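Local coordinates for uncharacterized protein (Bacteroides uniformis, PDB 4JPQ) that is of unknown function but, as a member of carbohydrate-binding family 9, probably binds carbohydrate, at residues G176-C186 / F208-F219. Residues are numbered along the deposited sequence; the frame is centred on the assembly and turned at random.
With SO4 (sulfate ion), chain F.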
loop_
_atom_site.group_PDB
_atom_site.type_symbol
_atom_site.label_atom_id
_atom_site.label_comp_id
_atom_site.label_asym_id
_atom_site.label_seq_id
_atom_site.Cartn_x
_atom_site.Cartn_y
_atom_site.Cartn_z
ATOM N N GLY A 176 -0.465 -13.791 -14.974
ATOM C CA GLY A 176 0.648 -13.551 -15.887
ATOM C C GLY A 176 0.958 -12.118 -16.296
ATOM O O GLY A 176 1.800 -11.928 -17.178
ATOM N N LYS A 177 0.294 -11.116 -15.709
ATOM C CA LYS A 177 0.571 -9.706 -16.047
ATOM C C LYS A 177 1.826 -9.226 -15.358
ATOM O O LYS A 177 2.256 -9.824 -14.367
ATOM C CB LYS A 177 -0.590 -8.759 -15.701
ATOM C CG LYS A 177 -1.804 -8.944 -16.597
ATOM C CD LYS A 177 -2.648 -7.672 -16.700
ATOM C CE LYS A 177 -3.868 -7.827 -17.578
ATOM N NZ LYS A 177 -3.620 -8.491 -18.885
ATOM N N THR A 178 2.433 -8.184 -15.932
ATOM C CA THR A 178 3.601 -7.527 -15.352
ATOM C C THR A 178 3.194 -6.067 -15.115
ATOM O O THR A 178 2.885 -5.359 -16.075
ATOM C CB THR A 178 4.846 -7.612 -16.255
ATOM O OG1 THR A 178 5.146 -8.984 -16.554
ATOM C CG2 THR A 178 6.051 -6.994 -15.560
HETATM N N MSE A 179 3.141 -5.651 -13.843
HETATM C CA MSE A 179 2.804 -4.276 -13.460
HETATM C C MSE A 179 4.002 -3.635 -12.828
HETATM O O MSE A 179 4.973 -4.312 -12.478
HETATM C CB MSE A 179 1.666 -4.234 -12.448
HETATM C CG MSE A 179 0.412 -4.895 -13.002
HETATM SE SE MSE A 179 -1.132 -4.467 -11.840
HETATM C CE MSE A 179 -2.445 -5.583 -12.780
ATOM N N LYS A 180 3.937 -2.310 -12.697
ATOM C CA LYS A 180 4.981 -1.521 -12.061
ATOM C C LYS A 180 4.399 -0.800 -10.835
ATOM O O LYS A 180 3.302 -0.259 -10.892
ATOM C CB LYS A 180 5.605 -0.548 -13.064
ATOM C CG LYS A 180 6.177 -1.270 -14.289
ATOM C CD LYS A 180 7.412 -0.600 -14.858
ATOM C CE LYS A 180 8.642 -0.885 -14.002
ATOM N NZ LYS A 180 9.806 -0.065 -14.425
ATOM N N GLY A 181 5.128 -0.818 -9.726
ATOM C CA GLY A 181 4.661 -0.169 -8.511
ATOM C C GLY A 181 5.699 -0.006 -7.427
ATOM O O GLY A 181 6.882 -0.307 -7.623
ATOM N N ASN A 182 5.253 0.502 -6.282
ATOM C CA ASN A 182 6.124 0.679 -5.120
ATOM C C ASN A 182 5.281 0.651 -3.843
ATOM O O ASN A 182 4.036 0.781 -3.900
ATOM C CB ASN A 182 6.919 1.995 -5.257
ATOM C CG ASN A 182 8.280 1.966 -4.561
ATOM O OD1 ASN A 182 8.539 1.159 -3.668
ATOM N ND2 ASN A 182 9.160 2.876 -4.977
ATOM N N PHE A 183 5.964 0.465 -2.712
ATOM C CA PHE A 183 5.315 0.372 -1.401
ATOM C C PHE A 183 5.972 1.366 -0.463
ATOM O O PHE A 183 7.193 1.517 -0.499
ATOM C CB PHE A 183 5.425 -1.051 -0.852
ATOM C CG PHE A 183 5.019 -2.109 -1.845
ATOM C CD1 PHE A 183 5.928 -2.567 -2.796
ATOM C CD2 PHE A 183 3.720 -2.631 -1.853
ATOM C CE1 PHE A 183 5.556 -3.523 -3.731
ATOM C CE2 PHE A 183 3.351 -3.598 -2.782
ATOM C CZ PHE A 183 4.267 -4.040 -3.727
ATOM N N TYR A 184 5.161 2.066 0.341
ATOM C CA TYR A 184 5.682 3.091 1.244
ATOM C C TYR A 184 5.089 3.079 2.651
ATOM O O TYR A 184 3.977 2.593 2.875
ATOM C CB TYR A 184 5.440 4.502 0.685
ATOM C CG TYR A 184 5.751 4.747 -0.769
ATOM C CD1 TYR A 184 7.049 4.640 -1.248
ATOM C CD2 TYR A 184 4.750 5.163 -1.663
ATOM C CE1 TYR A 184 7.352 4.894 -2.589
ATOM C CE2 TYR A 184 5.038 5.415 -3.002
ATOM C CZ TYR A 184 6.338 5.301 -3.464
ATOM O OH TYR A 184 6.606 5.550 -4.787
ATOM N N LYS A 185 5.857 3.680 3.564
ATOM C CA LYS A 185 5.483 3.932 4.956
ATOM C C LYS A 185 5.774 5.406 5.261
ATOM O O LYS A 185 6.812 5.939 4.839
ATOM C CB LYS A 185 6.323 3.093 5.887
ATOM C CG LYS A 185 6.116 3.346 7.372
ATOM C CD LYS A 185 4.783 2.830 7.887
ATOM C CE LYS A 185 4.556 3.174 9.362
ATOM N NZ LYS A 185 4.163 4.582 9.653
ATOM N N CYS A 186 4.874 6.044 6.012
ATOM C CA CYS A 186 5.039 7.442 6.404
ATOM C C CYS A 186 4.094 7.831 7.534
ATOM O O CYS A 186 3.338 6.996 8.023
ATOM C CB CYS A 186 4.804 8.370 5.189
ATOM S SG CYS A 186 3.101 8.366 4.614
ATOM N N PHE A 208 6.674 10.733 -3.439
ATOM C CA PHE A 208 6.257 9.359 -3.738
ATOM C C PHE A 208 5.535 9.170 -5.069
ATOM O O PHE A 208 5.479 8.040 -5.548
ATOM C CB PHE A 208 5.335 8.798 -2.627
ATOM C CG PHE A 208 5.997 8.534 -1.281
ATOM C CD1 PHE A 208 7.350 8.167 -1.141
ATOM C CD2 PHE A 208 5.201 8.535 -0.140
ATOM C CE1 PHE A 208 7.890 7.899 0.110
ATOM C CE2 PHE A 208 5.737 8.253 1.106
ATOM C CZ PHE A 208 7.085 7.935 1.231
ATOM N N HIS A 209 4.986 10.234 -5.660
ATOM C CA HIS A 209 4.243 10.143 -6.940
ATOM C C HIS A 209 5.190 10.145 -8.167
ATOM O O HIS A 209 5.067 10.982 -9.065
ATOM C CB HIS A 209 3.203 11.269 -7.001
ATOM C CG HIS A 209 2.141 11.162 -5.953
ATOM N ND1 HIS A 209 0.881 10.671 -6.214
ATOM C CD2 HIS A 209 2.162 11.464 -4.633
ATOM C CE1 HIS A 209 0.166 10.686 -5.101
ATOM N NE2 HIS A 209 0.920 11.161 -4.126
ATOM N N CYS A 210 6.072 9.139 -8.230
ATOM C CA CYS A 210 7.157 9.052 -9.225
ATOM C C CYS A 210 7.237 7.681 -9.911
ATOM O O CYS A 210 8.044 6.832 -9.520
ATOM C CB CYS A 210 8.476 9.395 -8.536
ATOM S SG CYS A 210 8.687 8.502 -6.989
ATOM N N PRO A 211 6.401 7.469 -10.950
ATOM C CA PRO A 211 6.396 6.237 -11.743
ATOM C C PRO A 211 7.741 5.778 -12.318
ATOM O O PRO A 211 7.920 4.580 -12.521
ATOM C CB PRO A 211 5.429 6.560 -12.886
ATOM C CG PRO A 211 4.480 7.519 -12.290
ATOM C CD PRO A 211 5.308 8.369 -11.374
ATOM N N ALA A 212 8.648 6.713 -12.606
ATOM C CA ALA A 212 10.001 6.374 -13.079
ATOM C C ALA A 212 10.757 5.476 -12.087
ATOM O O ALA A 212 11.521 4.620 -12.518
ATOM C CB ALA A 212 10.806 7.638 -13.353
ATOM N N PHE A 213 10.523 5.669 -10.782
ATOM C CA PHE A 213 11.199 4.901 -9.723
ATOM C C PHE A 213 10.472 3.663 -9.208
ATOM O O PHE A 213 10.991 2.984 -8.305
ATOM C CB PHE A 213 11.634 5.845 -8.593
ATOM C CG PHE A 213 12.719 6.784 -9.025
ATOM C CD1 PHE A 213 14.044 6.337 -9.085
ATOM C CD2 PHE A 213 12.424 8.092 -9.441
ATOM C CE1 PHE A 213 15.055 7.183 -9.514
ATOM C CE2 PHE A 213 13.434 8.945 -9.869
ATOM C CZ PHE A 213 14.753 8.486 -9.907
ATOM N N PHE A 214 9.312 3.339 -9.798
ATOM C CA PHE A 214 8.594 2.118 -9.433
ATOM C C PHE A 214 9.399 0.878 -9.795
ATOM O O PHE A 214 10.145 0.877 -10.774
ATOM C CB PHE A 214 7.261 1.924 -10.184
ATOM C CG PHE A 214 6.139 2.882 -9.837
ATOM C CD1 PHE A 214 6.080 3.611 -8.649
ATOM C CD2 PHE A 214 5.035 2.935 -10.702
ATOM C CE1 PHE A 214 4.992 4.448 -8.396
ATOM C CE2 PHE A 214 3.942 3.755 -10.442
ATOM C CZ PHE A 214 3.918 4.515 -9.286
ATOM N N GLY A 215 9.196 -0.178 -9.009
ATOM C CA GLY A 215 9.798 -1.487 -9.228
ATOM C C GLY A 215 8.861 -2.273 -10.113
ATOM O O GLY A 215 7.817 -1.752 -10.527
ATOM N N THR A 216 9.241 -3.522 -10.382
ATOM C CA THR A 216 8.491 -4.424 -11.255
ATOM C C THR A 216 7.781 -5.500 -10.435
ATOM O O THR A 216 8.347 -6.045 -9.482
ATOM C CB THR A 216 9.425 -5.064 -12.296
ATOM O OG1 THR A 216 10.072 -4.017 -13.033
ATOM C CG2 THR A 216 8.650 -5.971 -13.266
ATOM N N LEU A 217 6.541 -5.795 -10.823
ATOM C CA LEU A 217 5.691 -6.776 -10.153
ATOM C C LEU A 217 5.246 -7.815 -11.170
ATOM O O LEU A 217 4.405 -7.524 -12.022
ATOM C CB LEU A 217 4.482 -6.074 -9.538
ATOM C CG LEU A 217 4.791 -4.946 -8.546
ATOM C CD1 LEU A 217 3.489 -4.304 -8.088
ATOM C CD2 LEU A 217 5.589 -5.422 -7.344
ATOM N N SER A 218 5.839 -9.011 -11.082
ATOM C CA SER A 218 5.550 -10.129 -11.986
ATOM C C SER A 218 4.522 -11.076 -11.348
ATOM O O SER A 218 4.850 -11.872 -10.466
ATOM C CB SER A 218 6.840 -10.877 -12.341
ATOM O OG SER A 218 7.775 -9.976 -12.907
ATOM N N PHE A 219 3.279 -10.968 -11.808
ATOM C CA PHE A 219 2.193 -11.821 -11.352
ATOM C C PHE A 219 2.314 -13.189 -12.033
ATOM O O PHE A 219 2.410 -13.264 -13.266
ATOM C CB PHE A 219 0.829 -11.180 -11.640
ATOM C CG PHE A 219 0.572 -9.917 -10.853
ATOM C CD1 PHE A 219 1.053 -8.682 -11.290
ATOM C CD2 PHE A 219 -0.156 -9.955 -9.676
ATOM C CE1 PHE A 219 0.810 -7.520 -10.568
ATOM C CE2 PHE A 219 -0.396 -8.796 -8.947
ATOM C CZ PHE A 219 0.088 -7.578 -9.394
HETATM S S SO4 F . -7.207 -7.862 -19.256
HETATM O O1 SO4 F . -6.217 -6.788 -19.517
HETATM O O2 SO4 F . -8.574 -7.300 -19.330
HETATM O O3 SO4 F . -7.097 -8.941 -20.259
HETATM O O4 SO4 F . -6.965 -8.446 -17.917
#
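Tyr184 and Phe208 lay their rings face to face at one end of a contact whose other end is an antiparallel beta ladder, strand 178-186 pairing with the C-terminal strand 215-219 inside a mostly beta fold of carbohydrate-binding family 9. As a worked example, one strand meets the segment 208-219 by backbone bonds up to Gly181 and by side chains beyond, where its own backbone bonds run to strands 89-95 and 195-197. From Thr178 to Gly181 the pairing is regular, Met179 facing Leu217 and Gly181 facing Gly215 in hydrogen-bonded pairs. Met179 and Leu217 point to the buried face, where SE of the selenomethionine lies obliquely to the Phe219 ring, 4.8 Å from its centroid, and CG meets CE1 of that ring at 3.6 Å. On the other face the CG2 methyls of Thr178 and Thr216 touch, while the bent chain of Lys180 brings CE beside OG1 of Thr216. Just before the chain enters the ladder at Gly215, the Phe214 ring, CG opposite its carbonyl carbon (chi1 -69°), lies against Gly181, whose CA sits over one face 4.0 Å from the centroid. Pro211 CA, from the 3-10 segment 211-213, covers the opposite face, sandwiching the ring. Farther along, the Tyr184 and Phe208 rings are nearly parallel, planes at 6° and centroids 3.9 Å apart. Their side chains run in opposite directions, and each CB rests over the other's ring. With an alanine for Tyr184 only CB would remain over Phe208; that face would probably lose most of its cover, and Phe208 O its weak bond from the hydroxyl. Phe208 also borders a bound buffer molecule, probably from crystallisation. At the far end of the tyrosine, OH makes a weak hydrogen bond to Phe208 O, at 2.8 Å.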